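Local coordinates for protein putative histidinol-phosphate aminotransferase (Burkholderia pseudomallei, PDB 3P1T) that probably transfers the amino group of L-histidinol phosphate to 2-oxoglutarate in histidine biosynthesis, using pyridoxal 5'-phosphate as cofactor, at residues Asp78-Phe81 / Asp82-Ala86; Ala86-Ser89 / Ser90-Phe93; Arg104-Ile107 / Ala108-Gly111; Leu216-Ala219 / Met220-Gln224. One frame throughout, in Å; residues are numbered along the deposited sequence.

How the contacts relate
All four contacts are local, each made by one continuous run of chain. None nests in or crosses another. Contact 1 takes up most of helix 76-87. Contact 2 begins at Ala86, shared with contact 1, and turns the chain from that helix into strand 92-96. Contact 3 follows at the end of helix 102-107 and leads toward strand 113-117. Contact 4 comes later, at the end of helix 214-221. Contact 1 touches the other three, so helix 76-87 ties them together. Contact 2 meets contacts 3 and 4. Within one chain contacts 3 and 4 are about 13 Å apart at their nearest atoms, but they meet across the subunit interface. Contact 1 also reaches the second subunit.

Contact 1 (Asp78-Phe81 / Asp82-Ala86); sequences DECF and DRISA
Glu79 and Arg83, one turn apart on helix 76-87, form a salt bridge. Arg83 NE donates to Glu79 OE2 at 2.9 Å with an N-H...O angle of 162°. The oxygen lies at the guanidinium edge, in its plane, and is met on its anti side. The two flat groups are steeply turned, their planes 76° apart. Glu79 reaches out as an extended chain, while Arg83 bends at chi2 (-130°) to bring NE beside it. A water closes the pair, donating to Glu79 OE2 and accepting from Arg83 NH2, 2.9 Å from Arg83 NH2. On the next positions Cys80 SG touches Ile84 CD1 at 3.9 Å. Ser85 CB lies 4.2 Å from Phe81 CE1, oblique to the ring. The helical backbone bonds tie the same residues, such as Ser85 N to Phe81 O at 2.9 Å.

The second shell fixes the carboxylate of Glu79. Its OE1 accepts from Arg75 N and Asn228 ND2, and its OE2 also takes Gln224 NE2. Asp82 OD2 is held by Arg106 and by Trp225 NE1 of the second subunit, and Asp78 OD2 by Phe226 N of that subunit. Cys80 and Ile84 pack on Leu168 of strand 166-170 and Leu210 of strand 208-211. Phe81 packs on Arg106 and Ile107 of helix 102-107, and the charged residues line the subunit interface.

Contact 2 (Ala86-Ser89 / Ser90-Phe93); sequences AEFS and SMRF
Phe88 and Met91 are the ends of a type I beta turn that follows helix 76-87. Met91 N donates to Phe88 O at 3.0 Å, the turn's closing bond. The donor sits above the carbonyl plane, 47° out of it. A water bridges the backbone, donating to Ser89 O and Met91 O.

The side chains of the two end residues of the turn lie side by side and point the same way. Met91 is modelled as selenomethionine. Its SE rests 3.5 Å from Phe88 CB and 4.5 Å from the centroid of the Phe88 ring. It sits obliquely, 39° off the ring normal, in a Met-aromatic contact. Phe93 approaches from a different side, roughly at right angles to Met91 SE as seen from Phe88 CB. The edge of its ring is turned to the turn carbonyl, with Phe93 CE1 3.4 Å from Phe88 O. Its CZ lies 4.2 Å from Phe88 CB. Phe88 O thus has the turn N-H and an aromatic edge around it.

Phe88 and Met91 also touch Lys166 of strand 166-170, and Phe93 and Met91 touch Cys138 of strand 137-142. The turn is a helix-to-strand connection of the large domain, whose seven-stranded mixed sheet is the hallmark of fold-type I pyridoxal-phosphate enzymes.

Contact 3 (Arg104-Ile107 / Ala108-Gly111); sequences RARI and AVSG
Helix 102-107 ends at Ile107 and the chain loosens through Ala108-Ser110: Ala108 N still bonds Arg104 O at 3.0 Å, but Val109 N makes only a weak bond to Arg106 O at 3.3 Å.

Ser110 finishes the run by gripping one oxygen twice. Its OG is 3.1 Å and its N 3.3 Å from Ile107 O, and both donate to it. They arrive from the same face of the carbonyl plane, neither on a lone pair. Ser110 OG stands between its own N and carbonyl carbon (chi1 67°), which turns it back to the helix end.

Arg106 folds over with bends at chi2 and chi3. Val109 CG2 sits over one face of its guanidinium, 3.5 Å above the plane and toward the rim, and is 3.6 Å from Arg106 NH1. NH1, besides its salt bridge to Asp82, donates to Lys223 O of the second subunit. Val109 packs on Arg222 of that subunit, whose NH2 bonds Ala108 O.

The chemistry of Arg106 is divided. Apolar contact is made over a face, while the salt bridge to Asp82 and the bond to Lys223 O of the second subunit hold the guanidinium in place at the subunit interface.

Contact 4 (Leu216-Ala219 / Met220-Gln224); sequences LIAA and MKRKQ
Met220, present as selenomethionine, turns its end back along helix 214-221 to Leu216 and Ile217. The bend is at chi3 (-63°) and carries CE to 3.8 Å from Leu216 CG and 3.9 Å from Ile217 CD1. The methyl therefore meets two branched side chains. Met220 also touches Ile84 and Glu87 of helix 76-87 and Met72 of strand 71-74.

Lys221 follows, its N bonded to Ile217 O at 2.9 Å. Its long chain is extended beyond CG and crosses Ile217, with Lys221 CE 3.6 Å from Ile217 CG2. The ammonium end goes on to Glu68 O.

A type I beta turn spans Lys221 to Gln224, with Gln224 N bonded to Lys221 O at 3.1 Å. The segment lies in the large domain of the aminotransferase fold, at the flank of strand 71-74.

Arg222 N still bonds Ala218 O at 3.2 Å. Its side chain bends at chi3 and lays one guanidinium face over the helix backbone, Ala219 CA being 3.4 Å above the plane and offset toward the rim. On the same side, Arg222 NH1 is 3.8 Å from Ala219 CB. Lys223 runs past Ala219 O and its NZ makes a salt bridge to Glu87; it also packs on Val109 of the second subunit. Gln224 NE2 donates to Leu73 O.

Contact 1 (Asp78-Phe81 / Asp82-Ala86)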
loop_
_atom_site.group_PDB
_atom_site.type_symbol
_atom_site.label_atom_id
_atom_site.label_comp_id
_atom_site.label_asym_id
_atom_site.label_seq_id
_atom_site.Cartn_x
_atom_site.Cartn_y
_atom_site.Cartn_z
ATOM N N ASP A 78 -4.591 9.278 1.902
ATOM C CA ASP A 78 -5.493 8.386 2.672
ATOM C C ASP A 78 -4.745 7.736 3.835
ATOM O O ASP A 78 -5.238 7.824 4.958
ATOM C CB ASP A 78 -6.161 7.295 1.805
ATOM C CG ASP A 78 -7.263 7.742 0.856
ATOM O OD1 ASP A 78 -7.337 8.960 0.547
ATOM O OD2 ASP A 78 -7.997 6.866 0.349
ATOM N N GLU A 79 -3.553 7.115 3.590
ATOM C CA GLU A 79 -2.780 6.515 4.691
ATOM C C GLU A 79 -2.367 7.580 5.696
ATOM O O GLU A 79 -2.451 7.354 6.898
ATOM C CB GLU A 79 -1.532 5.764 4.201
ATOM C CG GLU A 79 -0.687 5.271 5.373
ATOM C CD GLU A 79 0.460 4.320 5.120
ATOM O OE1 GLU A 79 0.851 4.131 3.946
ATOM O OE2 GLU A 79 0.966 3.755 6.114
ATOM N N CYS A 80 -1.912 8.724 5.191
ATOM C CA CYS A 80 -1.483 9.867 5.975
ATOM C C CYS A 80 -2.584 10.280 6.982
ATOM O O CYS A 80 -2.316 10.357 8.187
ATOM C CB CYS A 80 -1.127 11.016 5.036
ATOM S SG CYS A 80 -0.699 12.558 5.884
ATOM N N PHE A 81 -3.825 10.510 6.480
ATOM C CA PHE A 81 -4.957 10.942 7.292
ATOM C C PHE A 81 -5.311 9.880 8.327
ATOM O O PHE A 81 -5.584 10.229 9.473
ATOM C CB PHE A 81 -6.189 11.271 6.413
ATOM C CG PHE A 81 -7.291 11.976 7.171
ATOM C CD1 PHE A 81 -8.225 11.249 7.914
ATOM C CD2 PHE A 81 -7.372 13.366 7.178
ATOM C CE1 PHE A 81 -9.187 11.898 8.674
ATOM C CE2 PHE A 81 -8.344 14.011 7.923
ATOM C CZ PHE A 81 -9.240 13.272 8.674
ATOM N N ASP A 82 -5.321 8.603 7.932
ATOM C CA ASP A 82 -5.676 7.482 8.816
ATOM C C ASP A 82 -4.692 7.309 9.955
ATOM O O ASP A 82 -5.124 7.206 11.103
ATOM C CB ASP A 82 -5.773 6.150 8.051
ATOM C CG ASP A 82 -7.045 5.936 7.250
ATOM O OD1 ASP A 82 -7.861 6.871 7.167
ATOM O OD2 ASP A 82 -7.253 4.809 6.760
ATOM N N ARG A 83 -3.382 7.285 9.664
ATOM C CA ARG A 83 -2.387 7.051 10.706
ATOM C C ARG A 83 -2.315 8.255 11.670
ATOM O O ARG A 83 -2.149 8.033 12.864
ATOM C CB ARG A 83 -1.018 6.721 10.105
ATOM C CG ARG A 83 -1.106 5.469 9.240
ATOM C CD ARG A 83 -0.061 4.424 9.540
ATOM N NE ARG A 83 -0.237 3.241 8.697
ATOM C CZ ARG A 83 -0.981 2.191 9.031
ATOM N NH1 ARG A 83 -1.622 2.162 10.193
ATOM N NH2 ARG A 83 -1.082 1.158 8.217
ATOM N N ILE A 84 -2.541 9.500 11.186
ATOM C CA ILE A 84 -2.547 10.681 12.047
ATOM C C ILE A 84 -3.792 10.640 12.937
ATOM O O ILE A 84 -3.671 10.800 14.156
ATOM C CB ILE A 84 -2.451 12.025 11.254
ATOM C CG1 ILE A 84 -1.062 12.187 10.625
ATOM C CG2 ILE A 84 -2.750 13.237 12.166
ATOM C CD1 ILE A 84 -0.922 13.414 9.718
ATOM N N SER A 85 -4.981 10.424 12.336
ATOM C CA SER A 85 -6.251 10.419 13.072
ATOM C C SER A 85 -6.273 9.289 14.131
ATOM O O SER A 85 -6.830 9.505 15.198
ATOM C CB SER A 85 -7.448 10.309 12.128
ATOM O OG SER A 85 -7.555 9.061 11.464
ATOM N N ALA A 86 -5.634 8.132 13.873
ATOM C CA ALA A 86 -5.551 7.025 14.840
ATOM C C ALA A 86 -4.774 7.441 16.128
ATOM O O ALA A 86 -4.989 6.848 17.187
ATOM C CB ALA A 86 -4.887 5.812 14.205
HETATM O O HOH W 1 0.910 0.835 6.187
#

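Contact 2 (Ala86-Ser89 / Ser90-Phe93)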
loop_
_atom_site.group_PDB
_atom_site.type_symbol
_atom_site.label_atom_id
_atom_site.label_comp_id
_atom_site.label_asym_id
_atom_site.label_seq_id
_atom_site.Cartn_x
_atom_site.Cartn_y
_atom_site.Cartn_z
ATOM N N ALA A 86 -5.634 8.132 13.873
ATOM C CA ALA A 86 -5.551 7.025 14.840
ATOM C C ALA A 86 -4.774 7.441 16.128
ATOM O O ALA A 86 -4.989 6.848 17.187
ATOM C CB ALA A 86 -4.887 5.812 14.205
ATOM N N GLU A 87 -3.917 8.469 16.041
ATOM C CA GLU A 87 -3.135 8.956 17.179
ATOM C C GLU A 87 -3.856 10.079 17.926
ATOM O O GLU A 87 -3.475 10.372 19.058
ATOM C CB GLU A 87 -1.740 9.458 16.715
ATOM C CG GLU A 87 -0.868 8.399 16.046
ATOM C CD GLU A 87 -0.646 7.116 16.824
ATOM O OE1 GLU A 87 -0.278 7.180 18.023
ATOM O OE2 GLU A 87 -0.856 6.034 16.230
ATOM N N PHE A 88 -4.877 10.713 17.300
ATOM C CA PHE A 88 -5.661 11.818 17.876
ATOM C C PHE A 88 -7.169 11.563 17.753
ATOM O O PHE A 88 -7.939 12.497 17.500
ATOM C CB PHE A 88 -5.305 13.142 17.148
ATOM C CG PHE A 88 -3.837 13.472 17.032
ATOM C CD1 PHE A 88 -3.024 13.530 18.163
ATOM C CD2 PHE A 88 -3.288 13.832 15.811
ATOM C CE1 PHE A 88 -1.665 13.851 18.056
ATOM C CE2 PHE A 88 -1.939 14.186 15.709
ATOM C CZ PHE A 88 -1.132 14.175 16.825
ATOM N N SER A 89 -7.589 10.305 17.955
ATOM C CA SER A 89 -8.956 9.810 17.740
ATOM C C SER A 89 -10.019 10.515 18.607
ATOM O O SER A 89 -11.202 10.483 18.234
ATOM C CB SER A 89 -9.031 8.299 17.973
ATOM O OG SER A 89 -8.449 7.917 19.205
ATOM N N SER A 90 -9.621 11.185 19.706
ATOM C CA SER A 90 -10.583 11.892 20.567
ATOM C C SER A 90 -10.794 13.343 20.125
ATOM O O SER A 90 -11.761 13.972 20.562
ATOM C CB SER A 90 -10.125 11.864 22.018
ATOM O OG SER A 90 -10.227 10.544 22.525
HETATM N N MSE A 91 -9.908 13.876 19.271
HETATM C CA MSE A 91 -9.994 15.261 18.824
HETATM C C MSE A 91 -11.106 15.480 17.774
HETATM O O MSE A 91 -11.555 14.542 17.090
HETATM C CB MSE A 91 -8.642 15.718 18.221
HETATM C CG MSE A 91 -7.443 15.550 19.163
HETATM SE SE MSE A 91 -5.799 16.394 18.474
HETATM C CE MSE A 91 -6.082 18.174 19.155
ATOM N N ARG A 92 -11.518 16.749 17.628
ATOM C CA ARG A 92 -12.459 17.147 16.598
ATOM C C ARG A 92 -11.641 17.473 15.379
ATOM O O ARG A 92 -10.697 18.263 15.448
ATOM C CB ARG A 92 -13.331 18.317 17.059
ATOM C CG ARG A 92 -14.382 18.723 16.043
ATOM C CD ARG A 92 -15.228 19.880 16.516
ATOM N NE ARG A 92 -14.515 21.160 16.532
ATOM C CZ ARG A 92 -15.114 22.350 16.574
ATOM N NH1 ARG A 92 -16.438 22.436 16.545
ATOM N NH2 ARG A 92 -14.394 23.466 16.587
ATOM N N PHE A 93 -11.948 16.824 14.271
ATOM C CA PHE A 93 -11.234 17.063 13.028
ATOM C C PHE A 93 -11.928 18.202 12.284
ATOM O O PHE A 93 -13.163 18.247 12.194
ATOM C CB PHE A 93 -11.127 15.775 12.208
ATOM C CG PHE A 93 -10.058 14.890 12.806
ATOM C CD1 PHE A 93 -10.316 14.131 13.945
ATOM C CD2 PHE A 93 -8.774 14.868 12.276
ATOM C CE1 PHE A 93 -9.307 13.379 14.550
ATOM C CE2 PHE A 93 -7.776 14.089 12.867
ATOM C CZ PHE A 93 -8.046 13.367 14.009
HETATM O O HOH W 2 -12.986 12.382 17.189
#

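Contact 3 (Arg104-Ile107 / Ala108-Gly111)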
loop_
_atom_site.group_PDB
_atom_site.type_symbol
_atom_site.label_atom_id
_atom_site.label_comp_id
_atom_site.label_asym_id
_atom_site.label_seq_id
_atom_site.Cartn_x
_atom_site.Cartn_y
_atom_site.Cartn_z
ATOM N N ARG A 104 -13.237 14.000 4.060
ATOM C CA ARG A 104 -14.610 13.560 4.354
ATOM C C ARG A 104 -14.772 12.031 4.252
ATOM O O ARG A 104 -15.446 11.437 5.090
ATOM C CB ARG A 104 -15.612 14.209 3.406
ATOM C CG ARG A 104 -16.293 15.431 3.954
ATOM C CD ARG A 104 -17.389 15.858 3.011
ATOM N NE ARG A 104 -18.170 16.959 3.579
ATOM C CZ ARG A 104 -19.366 17.331 3.140
ATOM N NH1 ARG A 104 -19.954 16.672 2.154
ATOM N NH2 ARG A 104 -19.998 18.346 3.705
ATOM N N ALA A 105 -14.168 11.413 3.215
ATOM C CA ALA A 105 -14.223 9.978 2.928
ATOM C C ALA A 105 -13.594 9.167 4.039
ATOM O O ALA A 105 -14.177 8.168 4.445
ATOM C CB ALA A 105 -13.527 9.679 1.618
ATOM N N ARG A 106 -12.441 9.611 4.560
ATOM C CA ARG A 106 -11.710 8.944 5.657
ATOM C C ARG A 106 -12.417 9.147 7.008
ATOM O O ARG A 106 -12.366 8.256 7.867
ATOM C CB ARG A 106 -10.265 9.466 5.720
ATOM C CG ARG A 106 -9.437 9.087 4.493
ATOM C CD ARG A 106 -9.035 7.624 4.565
ATOM N NE ARG A 106 -9.872 6.751 3.751
ATOM C CZ ARG A 106 -9.962 5.434 3.900
ATOM N NH1 ARG A 106 -9.334 4.827 4.899
ATOM N NH2 ARG A 106 -10.728 4.723 3.090
ATOM N N ILE A 107 -13.099 10.302 7.190
ATOM C CA ILE A 107 -13.867 10.597 8.402
ATOM C C ILE A 107 -15.136 9.675 8.393
ATOM O O ILE A 107 -15.570 9.215 9.448
ATOM C CB ILE A 107 -14.173 12.126 8.499
ATOM C CG1 ILE A 107 -12.902 12.872 9.003
ATOM C CG2 ILE A 107 -15.359 12.415 9.442
ATOM C CD1 ILE A 107 -12.801 14.349 8.656
ATOM N N ALA A 108 -15.626 9.315 7.198
ATOM C CA ALA A 108 -16.761 8.432 7.000
ATOM C C ALA A 108 -16.427 6.973 7.306
ATOM O O ALA A 108 -17.352 6.165 7.418
ATOM C CB ALA A 108 -17.239 8.541 5.570
ATOM N N VAL A 109 -15.136 6.600 7.343
ATOM C CA VAL A 109 -14.778 5.203 7.641
ATOM C C VAL A 109 -14.281 5.130 9.073
ATOM O O VAL A 109 -13.980 4.052 9.534
ATOM C CB VAL A 109 -13.790 4.508 6.666
ATOM C CG1 VAL A 109 -14.405 4.335 5.286
ATOM C CG2 VAL A 109 -12.459 5.228 6.582
ATOM N N SER A 110 -14.245 6.246 9.791
ATOM C CA SER A 110 -13.835 6.271 11.201
ATOM C C SER A 110 -15.000 6.732 12.103
ATOM O O SER A 110 -16.101 6.988 11.614
ATOM C CB SER A 110 -12.638 7.198 11.374
ATOM O OG SER A 110 -13.050 8.533 11.123
ATOM N N GLY A 111 -14.732 6.904 13.385
ATOM C CA GLY A 111 -15.709 7.440 14.323
ATOM C C GLY A 111 -15.270 8.784 14.878
ATOM O O GLY A 111 -15.469 9.068 16.077
#

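Contact 4 (Leu216-Ala219 / Met220-Gln224)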
loop_
_atom_site.group_PDB
_atom_site.type_symbol
_atom_site.label_atom_id
_atom_site.label_comp_id
_atom_site.label_asym_id
_atom_site.label_seq_id
_atom_site.Cartn_x
_atom_site.Cartn_y
_atom_site.Cartn_z
ATOM N N LEU A 216 6.175 11.221 17.406
ATOM C CA LEU A 216 4.906 10.894 16.731
ATOM C C LEU A 216 5.157 10.053 15.462
ATOM O O LEU A 216 4.499 9.031 15.275
ATOM C CB LEU A 216 4.135 12.187 16.383
ATOM C CG LEU A 216 2.831 12.058 15.578
ATOM C CD1 LEU A 216 1.783 11.237 16.319
ATOM C CD2 LEU A 216 2.269 13.432 15.238
ATOM N N ILE A 217 6.124 10.458 14.616
ATOM C CA ILE A 217 6.494 9.740 13.386
ATOM C C ILE A 217 6.891 8.282 13.740
ATOM O O ILE A 217 6.435 7.354 13.079
ATOM C CB ILE A 217 7.642 10.507 12.648
ATOM C CG1 ILE A 217 7.162 11.854 12.024
ATOM C CG2 ILE A 217 8.352 9.640 11.622
ATOM C CD1 ILE A 217 6.240 11.788 10.807
ATOM N N ALA A 218 7.713 8.097 14.788
ATOM C CA ALA A 218 8.187 6.781 15.239
ATOM C C ALA A 218 7.015 5.858 15.653
ATOM O O ALA A 218 7.034 4.665 15.327
ATOM C CB ALA A 218 9.159 6.941 16.403
ATOM N N ALA A 219 6.008 6.411 16.370
ATOM C CA ALA A 219 4.835 5.653 16.822
ATOM C C ALA A 219 3.934 5.244 15.639
ATOM O O ALA A 219 3.355 4.151 15.675
ATOM C CB ALA A 219 4.038 6.467 17.825
HETATM N N MSE A 220 3.813 6.110 14.600
HETATM C CA MSE A 220 2.995 5.790 13.433
HETATM C C MSE A 220 3.729 4.762 12.545
HETATM O O MSE A 220 3.074 3.846 12.043
HETATM C CB MSE A 220 2.621 7.052 12.626
HETATM C CG MSE A 220 1.605 7.951 13.308
HETATM SE SE MSE A 220 1.177 9.506 12.225
HETATM C CE MSE A 220 2.862 10.342 12.179
ATOM N N LYS A 221 5.076 4.899 12.369
ATOM C CA LYS A 221 5.917 3.954 11.605
ATOM C C LYS A 221 5.748 2.551 12.135
ATOM O O LYS A 221 5.641 1.611 11.352
ATOM C CB LYS A 221 7.402 4.349 11.637
ATOM C CG LYS A 221 7.750 5.474 10.677
ATOM C CD LYS A 221 9.217 5.789 10.705
ATOM C CE LYS A 221 9.539 6.873 9.714
ATOM N NZ LYS A 221 10.982 7.236 9.707
ATOM N N ARG A 222 5.659 2.429 13.466
ATOM C CA ARG A 222 5.427 1.183 14.209
ATOM C C ARG A 222 4.089 0.515 13.805
ATOM O O ARG A 222 3.971 -0.711 13.848
ATOM C CB ARG A 222 5.426 1.468 15.732
ATOM C CG ARG A 222 6.641 0.942 16.474
ATOM C CD ARG A 222 6.621 1.274 17.961
ATOM N NE ARG A 222 7.207 2.587 18.252
ATOM C CZ ARG A 222 6.635 3.532 19.002
ATOM N NH1 ARG A 222 5.432 3.329 19.541
ATOM N NH2 ARG A 222 7.252 4.688 19.207
ATOM N N LYS A 223 3.100 1.318 13.399
ATOM C CA LYS A 223 1.781 0.789 13.039
ATOM C C LYS A 223 1.681 0.485 11.531
ATOM O O LYS A 223 0.750 -0.219 11.126
ATOM C CB LYS A 223 0.655 1.756 13.478
ATOM C CG LYS A 223 0.516 1.778 14.997
ATOM C CD LYS A 223 -0.524 2.705 15.513
ATOM C CE LYS A 223 -0.566 2.645 17.014
ATOM N NZ LYS A 223 -1.712 3.412 17.557
ATOM N N GLN A 224 2.659 0.929 10.727
ATOM C CA GLN A 224 2.647 0.685 9.284
ATOM C C GLN A 224 2.832 -0.793 8.976
ATOM O O GLN A 224 3.352 -1.557 9.797
ATOM C CB GLN A 224 3.707 1.504 8.559
ATOM C CG GLN A 224 3.415 2.997 8.522
ATOM C CD GLN A 224 4.376 3.706 7.607
ATOM O OE1 GLN A 224 5.570 3.877 7.916
ATOM N NE2 GLN A 224 3.886 4.078 6.430
#